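PDB 4GYI: Rio2 kinase from Chaetomium thermophilum, which binds ADP and magnesium as an atypical RIO-type kinase, probably phosphorylates serine and threonine residues, and has an ATPase-dependent role on the maturing pre-40S ribosomal subunit. Local coordinates for residues Arg283-Glu286 with Arg287-Phe291. Numbering follows the deposited sequence.
Sequences RFFE and RRFHF
Phe-284, Phe-285 and Phe-289 form an aromatic cluster in the last turns of helix 270-289 of the RIO kinase domain. A chi1 of 177° swings the Phe-284 ring away from its own amide and lays it alongside the Arg-288 chain, whose CB makes a CH-pi contact over one ring face, 4.0 Å from the centroid; Arg-288 NH2 is hydrogen-bonded to Val-201 O. Phe-284 CE2 also meets Phe-289 CE2 at 3.5 Å, the two rings being almost perpendicular (86°). Phe-289 turns an edge to the face of Phe-285, with centroids 5.3 Å apart, while Phe-291 runs beside Phe-285. Leu-210, Tyr-211 and Leu-214 of helix 207-223 pack on Phe-285, tying the two helices together. The Arg-287 guanidinium stands nearly perpendicular to the Phe-284 ring (85°), NH1 at the ring edge 3.8 Å from CD1, and its NH2 is salt-bridged to Glu-233, next to the ADP-binding Phe-234. Were Phe-284 replaced by alanine, a gap would probably open beside Phe-289 CE2, leaving Arg-288 CB and CG without the face they lie on. Beyond the regular bonds from Arg-287 N and Arg-288 N, the chain turns at His-290, which has positive phi, and Phe-291 N bonds back to Phe-285 O at 2.8 Å.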
ATOM      1  N   ARG A 283     -18.728   6.681 -15.655  1.00 36.94           N
ATOM      2  CA  ARG A 283     -17.970   7.708 -16.378  1.00 43.13           C
ATOM      3  C   ARG A 283     -16.970   7.075 -17.345  1.00 45.07           C
ATOM      4  O   ARG A 283     -16.969   7.390 -18.531  1.00 48.07           O
ATOM      5  CB  ARG A 283     -17.219   8.623 -15.417  1.00 55.46           C
ATOM      6  CG  ARG A 283     -17.932   9.909 -15.043  1.00 74.97           C
ATOM      7  CD  ARG A 283     -16.956  10.835 -14.323  1.00 89.01           C
ATOM      8  NE  ARG A 283     -15.701  10.941 -15.063  1.00 99.77           N
ATOM      9  CZ  ARG A 283     -15.302  12.028 -15.715  1.00109.52           C
ATOM     10  NH1 ARG A 283     -16.048  13.125 -15.703  1.00114.80           N
ATOM     11  NH2 ARG A 283     -14.147  12.026 -16.369  1.00110.84           N
ATOM     12  N   PHE A 284     -16.131   6.176 -16.830  1.00 37.23           N
ATOM     13  CA  PHE A 284     -15.132   5.521 -17.659  1.00 39.51           C
ATOM     14  C   PHE A 284     -15.761   4.801 -18.856  1.00 38.76           C
ATOM     15  O   PHE A 284     -15.345   4.997 -19.998  1.00 42.66           O
ATOM     16  CB  PHE A 284     -14.276   4.548 -16.845  1.00 33.61           C
ATOM     17  CG  PHE A 284     -13.288   3.795 -17.681  1.00 34.06           C
ATOM     18  CD1 PHE A 284     -12.130   4.416 -18.128  1.00 35.47           C
ATOM     19  CD2 PHE A 284     -13.538   2.480 -18.059  1.00 36.03           C
ATOM     20  CE1 PHE A 284     -11.213   3.731 -18.914  1.00 33.86           C
ATOM     21  CE2 PHE A 284     -12.647   1.789 -18.852  1.00 34.91           C
ATOM     22  CZ  PHE A 284     -11.468   2.410 -19.271  1.00 32.53           C
ATOM     23  N   PHE A 285     -16.786   4.002 -18.593  1.00 39.16           N
ATOM     24  CA  PHE A 285     -17.479   3.291 -19.658  1.00 43.25           C
ATOM     25  C   PHE A 285     -18.159   4.211 -20.649  1.00 45.77           C
ATOM     26  O   PHE A 285     -18.403   3.833 -21.784  1.00 45.61           O
ATOM     27  CB  PHE A 285     -18.462   2.276 -19.091  1.00 37.68           C
ATOM     28  CG  PHE A 285     -17.815   0.971 -18.766  1.00 39.14           C
ATOM     29  CD1 PHE A 285     -18.072  -0.150 -19.519  1.00 43.55           C
ATOM     30  CD2 PHE A 285     -16.887   0.887 -17.739  1.00 39.71           C
ATOM     31  CE1 PHE A 285     -17.444  -1.350 -19.229  1.00 43.11           C
ATOM     32  CE2 PHE A 285     -16.265  -0.306 -17.446  1.00 36.28           C
ATOM     33  CZ  PHE A 285     -16.540  -1.423 -18.191  1.00 33.40           C
ATOM     34  N   GLU A 286     -18.439   5.433 -20.230  1.00 46.10           N
ATOM     35  CA  GLU A 286     -19.103   6.356 -21.123  1.00 51.02           C
ATOM     36  C   GLU A 286     -18.066   6.996 -22.037  1.00 48.85           C
ATOM     37  O   GLU A 286     -18.257   7.050 -23.251  1.00 52.05           O
ATOM     38  CB  GLU A 286     -19.887   7.402 -20.334  1.00 62.51           C
ATOM     39  CG  GLU A 286     -20.986   8.080 -21.120  1.00 75.45           C
ATOM     40  CD  GLU A 286     -20.460   9.113 -22.093  1.00 93.84           C
ATOM     41  OE1 GLU A 286     -19.363   9.661 -21.838  1.00 91.01           O
ATOM     42  OE2 GLU A 286     -21.141   9.376 -23.113  1.00107.84           O
ATOM     43  N   ARG A 287     -16.959   7.467 -21.466  1.00 50.10           N
ATOM     44  CA  ARG A 287     -15.940   8.132 -22.280  1.00 51.96           C
ATOM     45  C   ARG A 287     -15.062   7.175 -23.101  1.00 52.40           C
ATOM     46  O   ARG A 287     -14.670   7.504 -24.223  1.00 55.94           O
ATOM     47  CB  ARG A 287     -15.095   9.120 -21.458  1.00 55.66           C
ATOM     48  CG  ARG A 287     -14.623   8.599 -20.118  1.00 74.27           C
ATOM     49  CD  ARG A 287     -13.813   9.647 -19.345  1.00 83.96           C
ATOM     50  NE  ARG A 287     -13.489   9.210 -17.982  1.00 84.95           N
ATOM     51  CZ  ARG A 287     -12.402   8.517 -17.641  1.00 81.19           C
ATOM     52  NH1 ARG A 287     -11.511   8.166 -18.559  1.00 79.86           N
ATOM     53  NH2 ARG A 287     -12.203   8.172 -16.375  1.00 79.48           N
ATOM     54  N   ARG A 288     -14.777   5.991 -22.562  1.00 55.23           N
ATOM     55  CA  ARG A 288     -13.871   5.050 -23.233  1.00 50.91           C
ATOM     56  C   ARG A 288     -14.551   4.122 -24.255  1.00 50.51           C
ATOM     57  O   ARG A 288     -14.010   3.886 -25.336  1.00 55.05           O
ATOM     58  CB  ARG A 288     -13.055   4.254 -22.201  1.00 57.73           C
ATOM     59  CG  ARG A 288     -12.247   3.085 -22.767  1.00 58.66           C
ATOM     60  CD  ARG A 288     -11.140   3.506 -23.728  1.00 64.62           C
ATOM     61  NE  ARG A 288     -10.440   2.335 -24.270  1.00 76.23           N
ATOM     62  CZ  ARG A 288     -10.674   1.787 -25.465  1.00 78.03           C
ATOM     63  NH1 ARG A 288     -11.590   2.303 -26.280  1.00 79.65           N
ATOM     64  NH2 ARG A 288      -9.986   0.721 -25.852  1.00 69.60           N
ATOM     65  N   PHE A 289     -15.731   3.601 -23.928  1.00 43.33           N
ATOM     66  CA  PHE A 289     -16.421   2.692 -24.852  1.00 48.98           C
ATOM     67  C   PHE A 289     -17.769   3.229 -25.336  1.00 56.91           C
ATOM     68  O   PHE A 289     -18.497   2.532 -26.042  1.00 63.51           O
ATOM     69  CB  PHE A 289     -16.635   1.319 -24.217  1.00 51.87           C
ATOM     70  CG  PHE A 289     -15.416   0.762 -23.541  1.00 47.04           C
ATOM     71  CD1 PHE A 289     -14.326   0.335 -24.284  1.00 46.54           C
ATOM     72  CD2 PHE A 289     -15.363   0.659 -22.165  1.00 49.12           C
ATOM     73  CE1 PHE A 289     -13.213  -0.179 -23.665  1.00 51.64           C
ATOM     74  CE2 PHE A 289     -14.261   0.144 -21.540  1.00 38.50           C
ATOM     75  CZ  PHE A 289     -13.176  -0.269 -22.287  1.00 49.76           C
ATOM     76  N   HIS A 290     -18.091   4.464 -24.956  1.00 54.01           N
ATOM     77  CA  HIS A 290     -19.369   5.068 -25.311  1.00 57.49           C
ATOM     78  C   HIS A 290     -20.517   4.142 -24.945  1.00 52.85           C
ATOM     79  O   HIS A 290     -21.455   3.948 -25.716  1.00 51.02           O
ATOM     80  CB  HIS A 290     -19.382   5.453 -26.789  1.00 72.37           C
ATOM     81  CG  HIS A 290     -18.253   6.356 -27.163  1.00 80.80           C
ATOM     82  ND1 HIS A 290     -18.250   7.702 -26.866  1.00 85.43           N
ATOM     83  CD2 HIS A 290     -17.064   6.098 -27.758  1.00 83.16           C
ATOM     84  CE1 HIS A 290     -17.119   8.240 -27.285  1.00 90.23           C
ATOM     85  NE2 HIS A 290     -16.382   7.288 -27.830  1.00 91.47           N
ATOM     86  N   PHE A 291     -20.405   3.563 -23.755  1.00 51.27           N
ATOM     87  CA  PHE A 291     -21.404   2.647 -23.232  1.00 52.76           C
ATOM     88  C   PHE A 291     -22.092   3.251 -22.024  1.00 52.11           C
ATOM     89  O   PHE A 291     -21.456   3.853 -21.156  1.00 49.11           O
ATOM     90  CB  PHE A 291     -20.766   1.325 -22.822  1.00 49.42           C
ATOM     91  CG  PHE A 291     -21.707   0.401 -22.122  1.00 50.12           C
ATOM     92  CD1 PHE A 291     -22.556  -0.415 -22.846  1.00 49.03           C
ATOM     93  CD2 PHE A 291     -21.752   0.350 -20.736  1.00 48.86           C
ATOM     94  CE1 PHE A 291     -23.440  -1.268 -22.199  1.00 56.36           C
ATOM     95  CE2 PHE A 291     -22.632  -0.503 -20.081  1.00 50.07           C
ATOM     96  CZ  PHE A 291     -23.474  -1.309 -20.810  1.00 56.47           C
TER